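Local coordinates for beta-cardiotoxin OH-27 (Ophiophagus hannah, PDB 3PLC), which is a three-finger cardiotoxin of king cobra venom that probably acts on the heart, at residues K21-T26 with V51-C56; I17-C22 with G39-C44. All coordinates share one frame; numbering follows the deposited sequence.

Contact 1 (K21-T26 with V51-C56)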
loop_
_atom_site.group_PDB
_atom_site.type_symbol
_atom_site.label_atom_id
_atom_site.label_comp_id
_atom_site.label_asym_id
_atom_site.label_seq_id
_atom_site.Cartn_x
_atom_site.Cartn_y
_atom_site.Cartn_z
ATOM N N LYS A 21 0.555 -4.532 6.131
ATOM C CA LYS A 21 -0.396 -3.560 5.588
ATOM C C LYS A 21 -0.072 -3.092 4.160
ATOM O O LYS A 21 1.040 -3.259 3.663
ATOM C CB LYS A 21 -0.511 -2.364 6.543
ATOM C CG LYS A 21 -1.477 -2.617 7.691
ATOM C CD LYS A 21 -1.268 -1.710 8.881
ATOM C CE LYS A 21 -1.729 -2.458 10.146
ATOM N NZ LYS A 21 -2.288 -1.578 11.208
ATOM N N CYS A 22 -1.076 -2.522 3.492
ATOM C CA CYS A 22 -0.948 -2.166 2.091
ATOM C C CYS A 22 -1.327 -0.717 2.029
ATOM O O CYS A 22 -2.131 -0.257 2.814
ATOM C CB CYS A 22 -1.898 -2.985 1.203
ATOM S SG CYS A 22 -1.672 -4.757 1.279
ATOM N N VAL A 23 -0.770 -0.002 1.063
ATOM C CA VAL A 23 -0.960 1.434 1.017
ATOM C C VAL A 23 -1.079 1.839 -0.434
ATOM O O VAL A 23 -0.488 1.219 -1.305
ATOM C CB VAL A 23 0.204 2.179 1.780
ATOM C CG1 VAL A 23 1.590 1.853 1.192
ATOM C CG2 VAL A 23 -0.067 3.699 1.884
ATOM N N LYS A 24 -1.906 2.842 -0.683
ATOM C CA LYS A 24 -2.092 3.476 -1.981
ATOM C C LYS A 24 -1.858 4.897 -1.626
ATOM O O LYS A 24 -2.487 5.433 -0.710
ATOM C CB LYS A 24 -3.550 3.347 -2.460
ATOM C CG LYS A 24 -3.809 3.585 -3.962
ATOM C CD LYS A 24 -5.331 3.566 -4.302
ATOM C CE LYS A 24 -5.759 2.247 -5.056
ATOM N NZ LYS A 24 -7.154 1.588 -4.812
ATOM N N MET A 25 -0.934 5.514 -2.340
ATOM C CA MET A 25 -0.557 6.885 -2.083
ATOM C C MET A 25 -0.856 7.656 -3.372
ATOM O O MET A 25 -0.553 7.180 -4.473
ATOM C CB MET A 25 0.935 6.937 -1.694
ATOM C CG MET A 25 1.190 7.022 -0.178
ATOM S SD MET A 25 2.839 6.505 0.344
ATOM C CE MET A 25 2.726 6.745 2.092
ATOM N N THR A 26 -1.483 8.821 -3.259
ATOM C CA THR A 26 -1.796 9.563 -4.487
ATOM C C THR A 26 -1.368 11.026 -4.443
ATOM O O THR A 26 -1.497 11.682 -3.414
ATOM C CB THR A 26 -3.280 9.370 -4.992
ATOM O OG1 THR A 26 -4.007 10.599 -4.866
ATOM C CG2 THR A 26 -4.019 8.215 -4.265
ATOM N N VAL A 51 -0.263 14.886 -0.355
ATOM C CA VAL A 51 -0.156 13.439 -0.478
ATOM C C VAL A 51 -1.233 12.760 0.371
ATOM O O VAL A 51 -1.297 12.964 1.594
ATOM C CB VAL A 51 1.245 12.899 -0.033
ATOM C CG1 VAL A 51 1.215 11.377 0.142
ATOM C CG2 VAL A 51 2.340 13.297 -1.017
ATOM N N GLU A 52 -2.066 11.948 -0.280
ATOM C CA GLU A 52 -3.107 11.203 0.426
ATOM C C GLU A 52 -2.753 9.743 0.636
ATOM O O GLU A 52 -2.376 9.048 -0.310
ATOM C CB GLU A 52 -4.437 11.285 -0.299
ATOM C CG GLU A 52 -5.593 10.707 0.498
ATOM C CD GLU A 52 -6.873 10.688 -0.297
ATOM O OE1 GLU A 52 -7.002 9.814 -1.187
ATOM O OE2 GLU A 52 -7.744 11.555 -0.032
ATOM N N VAL A 53 -2.918 9.290 1.877
ATOM C CA VAL A 53 -2.594 7.916 2.273
ATOM C C VAL A 53 -3.845 7.089 2.545
ATOM O O VAL A 53 -4.593 7.396 3.473
ATOM C CB VAL A 53 -1.704 7.890 3.547
ATOM C CG1 VAL A 53 -1.246 6.468 3.844
ATOM C CG2 VAL A 53 -0.489 8.810 3.405
ATOM N N LEU A 54 -4.075 6.058 1.734
ATOM C CA LEU A 54 -5.022 5.002 2.082
ATOM C C LEU A 54 -4.264 3.796 2.612
ATOM O O LEU A 54 -3.279 3.367 1.999
ATOM C CB LEU A 54 -5.902 4.613 0.883
ATOM C CG LEU A 54 -6.972 3.501 1.069
ATOM C CD1 LEU A 54 -8.362 3.933 0.581
ATOM C CD2 LEU A 54 -6.554 2.190 0.375
ATOM N N CYS A 55 -4.698 3.276 3.762
ATOM C CA CYS A 55 -4.050 2.119 4.406
ATOM C C CYS A 55 -5.117 1.159 4.807
ATOM O O CYS A 55 -6.127 1.560 5.395
ATOM C CB CYS A 55 -3.260 2.481 5.677
ATOM S SG CYS A 55 -2.211 3.864 5.511
ATOM N N CYS A 56 -4.859 -0.114 4.505
ATOM C CA CYS A 56 -5.799 -1.181 4.744
ATOM C C CYS A 56 -4.990 -2.392 5.154
ATOM O O CYS A 56 -3.775 -2.392 4.993
ATOM C CB CYS A 56 -6.622 -1.416 3.487
ATOM S SG CYS A 56 -5.687 -1.591 1.938
#
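The three-stranded antiparallel sheet of this three-finger toxin pairs its central strand, 21-25, with the edge strand 53-56. Six backbone hydrogen bonds join the segments in three reciprocal pairs, C22 with C56, K24 with L54 and T26 with E52. C22 N donates to C56 O at 3.1 Å, nearly straight at 168°, and the shortest bond, L54 N to K24 O at 3.0 Å, runs almost along the C=O axis. At the non-hydrogen-bonded pair V23-C55, V23 CA comes within 3.2 Å of L54 O in a CA-H...O contact. One face carries V23, M25, V53 and C55. The side chains of V23 and V53 cross obliquely, V23 CG2, anti to the backbone N, touching V53 CG1 at 3.6 Å, while M25 runs alongside V53 and brings CE to 4.0 Å from V53 CG2. The other face carries C22, K24, L54 and C56. C56 SG takes the crowded position between backbone N and carbonyl carbon (chi1 49°), which brings it to 4.1 Å from C22 CB. K24 NZ is hydrogen-bonded to the backbone O of N62. Disulfides C3-C22, C44-C55 and C56-C61 tie the C22/C56 end to the cysteine-rich base, as is typical of the three-finger fold.

Contact 2 (I17-C22 with G39-C44)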
loop_
_atom_site.group_PDB
_atom_site.type_symbol
_atom_site.label_atom_id
_atom_site.label_comp_id
_atom_site.label_asym_id
_atom_site.label_seq_id
_atom_site.Cartn_x
_atom_site.Cartn_y
_atom_site.Cartn_z
ATOM N N ILE A 17 8.200 -10.081 5.872
ATOM C CA ILE A 17 7.621 -10.359 7.176
ATOM C C ILE A 17 7.735 -9.063 7.972
ATOM O O ILE A 17 8.779 -8.383 7.955
ATOM C CB ILE A 17 8.358 -11.504 7.941
ATOM C CG1 ILE A 17 8.649 -12.685 7.007
ATOM C CG2 ILE A 17 7.584 -11.921 9.205
ATOM C CD1 ILE A 17 8.949 -14.000 7.707
ATOM N N GLY A 18 6.661 -8.721 8.662
ATOM C CA GLY A 18 6.637 -7.497 9.426
ATOM C C GLY A 18 5.877 -6.389 8.740
ATOM O O GLY A 18 5.545 -5.400 9.383
ATOM N N GLN A 19 5.593 -6.550 7.445
ATOM C CA GLN A 19 4.873 -5.510 6.688
ATOM C C GLN A 19 3.467 -5.972 6.367
ATOM O O GLN A 19 3.183 -6.404 5.250
ATOM C CB GLN A 19 5.637 -5.069 5.419
ATOM C CG GLN A 19 7.093 -4.583 5.670
ATOM C CD GLN A 19 7.588 -3.523 4.666
ATOM O OE1 GLN A 19 6.802 -2.857 3.982
ATOM N NE2 GLN A 19 8.899 -3.355 4.594
ATOM N N ASP A 20 2.584 -5.847 7.349
ATOM C CA ASP A 20 1.286 -6.524 7.317
ATOM C C ASP A 20 0.189 -5.692 6.678
ATOM O O ASP A 20 -0.952 -6.112 6.655
ATOM C CB ASP A 20 0.869 -6.961 8.740
ATOM C CG ASP A 20 1.497 -8.280 9.155
ATOM O OD1 ASP A 20 1.856 -9.067 8.244
ATOM O OD2 ASP A 20 1.635 -8.536 10.386
ATOM N N LYS A 21 0.555 -4.532 6.131
ATOM C CA LYS A 21 -0.396 -3.560 5.588
ATOM C C LYS A 21 -0.072 -3.092 4.160
ATOM O O LYS A 21 1.040 -3.259 3.663
ATOM C CB LYS A 21 -0.511 -2.364 6.543
ATOM C CG LYS A 21 -1.477 -2.617 7.691
ATOM C CD LYS A 21 -1.268 -1.710 8.881
ATOM C CE LYS A 21 -1.729 -2.458 10.146
ATOM N NZ LYS A 21 -2.288 -1.578 11.208
ATOM N N CYS A 22 -1.076 -2.522 3.492
ATOM C CA CYS A 22 -0.948 -2.166 2.091
ATOM C C CYS A 22 -1.327 -0.717 2.029
ATOM O O CYS A 22 -2.131 -0.257 2.814
ATOM C CB CYS A 22 -1.898 -2.985 1.203
ATOM S SG CYS A 22 -1.672 -4.757 1.279
ATOM N N GLY A 39 2.109 -0.264 -2.299
ATOM C CA GLY A 39 3.060 -1.274 -1.846
ATOM C C GLY A 39 2.806 -1.721 -0.420
ATOM O O GLY A 39 1.764 -1.388 0.172
ATOM N N CYS A 40 3.748 -2.488 0.132
ATOM C CA CYS A 40 3.622 -3.051 1.479
ATOM C C CYS A 40 4.066 -2.033 2.491
ATOM O O CYS A 40 4.872 -1.153 2.177
ATOM C CB CYS A 40 4.459 -4.336 1.625
ATOM S SG CYS A 40 3.760 -5.603 0.622
ATOM N N ILE A 41 3.578 -2.153 3.717
ATOM C CA ILE A 41 3.933 -1.214 4.773
ATOM C C ILE A 41 3.755 -1.817 6.174
ATOM O O ILE A 41 3.060 -2.800 6.337
ATOM C CB ILE A 41 3.111 0.086 4.636
ATOM C CG1 ILE A 41 4.018 1.299 4.407
ATOM C CG2 ILE A 41 2.198 0.278 5.826
ATOM C CD1 ILE A 41 5.354 1.227 5.106
ATOM N N ASP A 42 4.399 -1.217 7.170
ATOM C CA ASP A 42 4.317 -1.640 8.581
ATOM C C ASP A 42 3.422 -0.727 9.411
ATOM O O ASP A 42 2.543 -1.203 10.141
ATOM C CB ASP A 42 5.720 -1.773 9.230
ATOM C CG ASP A 42 6.656 -0.573 8.940
ATOM O OD1 ASP A 42 7.891 -0.730 9.130
ATOM O OD2 ASP A 42 6.170 0.518 8.548
ATOM N N ILE A 43 3.673 0.576 9.321
ATOM C CA ILE A 43 2.846 1.587 9.968
ATOM C C ILE A 43 2.254 2.528 8.904
ATOM O O ILE A 43 2.885 2.809 7.886
ATOM C CB ILE A 43 3.639 2.367 11.051
ATOM C CG1 ILE A 43 4.171 1.388 12.109
ATOM C CG2 ILE A 43 2.760 3.438 11.708
ATOM C CD1 ILE A 43 5.621 1.592 12.454
ATOM N N CYS A 44 1.025 2.975 9.133
ATOM C CA CYS A 44 0.314 3.805 8.178
ATOM C C CYS A 44 0.803 5.259 8.248
ATOM O O CYS A 44 0.548 5.961 9.227
ATOM C CB CYS A 44 -1.200 3.702 8.403
ATOM S SG CYS A 44 -2.210 4.778 7.336
#
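A classic beta bulge marks the base of the hairpin formed by strands 21-25 and 37-41: D20 and K21 both face I41 where the two strands give way to loops. K21 and I41 form a hydrogen-bonded antiparallel pair. I41 N donates to K21 O at 2.8 Å, but the bond is bent to 136° and its donor stands above the carbonyl plane. The return bond, K21 N to I41 O at 3.1 Å, lies in the carbonyl plane and is also bent, at 146°. The N-H of D20 is close to the same I41 oxygen but poorly angled for a bond, so within this pairing K21 supplies the donor. One step further, C22 CA and G39 O make a CA-H...O contact of 3.4 Å at the non-hydrogen-bonded pair C22-C40.

Side-chain packing is light. CB of K21 meets CG2 of I41 at 3.9 Å on one face; further out, K21 CD passes D42 O at 4.0 Å. The aliphatic start of Q19 lies against the I41 carbonyl, with Q19 CB 3.6 Å from I41 O, and the same CB also comes near C40 CB. D42 CB sits 3.6 Å from G18 O, while its carboxylate turns back on its own segment: OD2 accepts the N-H of I43 through its anti lone pair. Disulfides from C40 to C15 and from C44 to C55 anchor segment 39-44, and strand 21-25 runs centrally in the sheet, with 37-41 on one side and 53-56 on the other.

Overall arrangement
Contacts 1 and 2 flank the same central strand, 21-25, in one three-stranded sheet, and share K21 and C22. Both are surface contacts, though contact 1 lies nearer the centre of the chain and includes the buried V23. Its pairing is long and regular, with reciprocal bonds and apolar packing; contact 2 has one reciprocal pair of bent bonds beside a bulge, where the strands diverge into loops. They meet directly: the C44-C55 disulfide ties the segment after strand 37-41 to strand 53-56, V23 N probably donates to G39 O, and V23 CG1 packs on I41 CG1. Disulfides thus reinforce a sheet that has no helix to cover it.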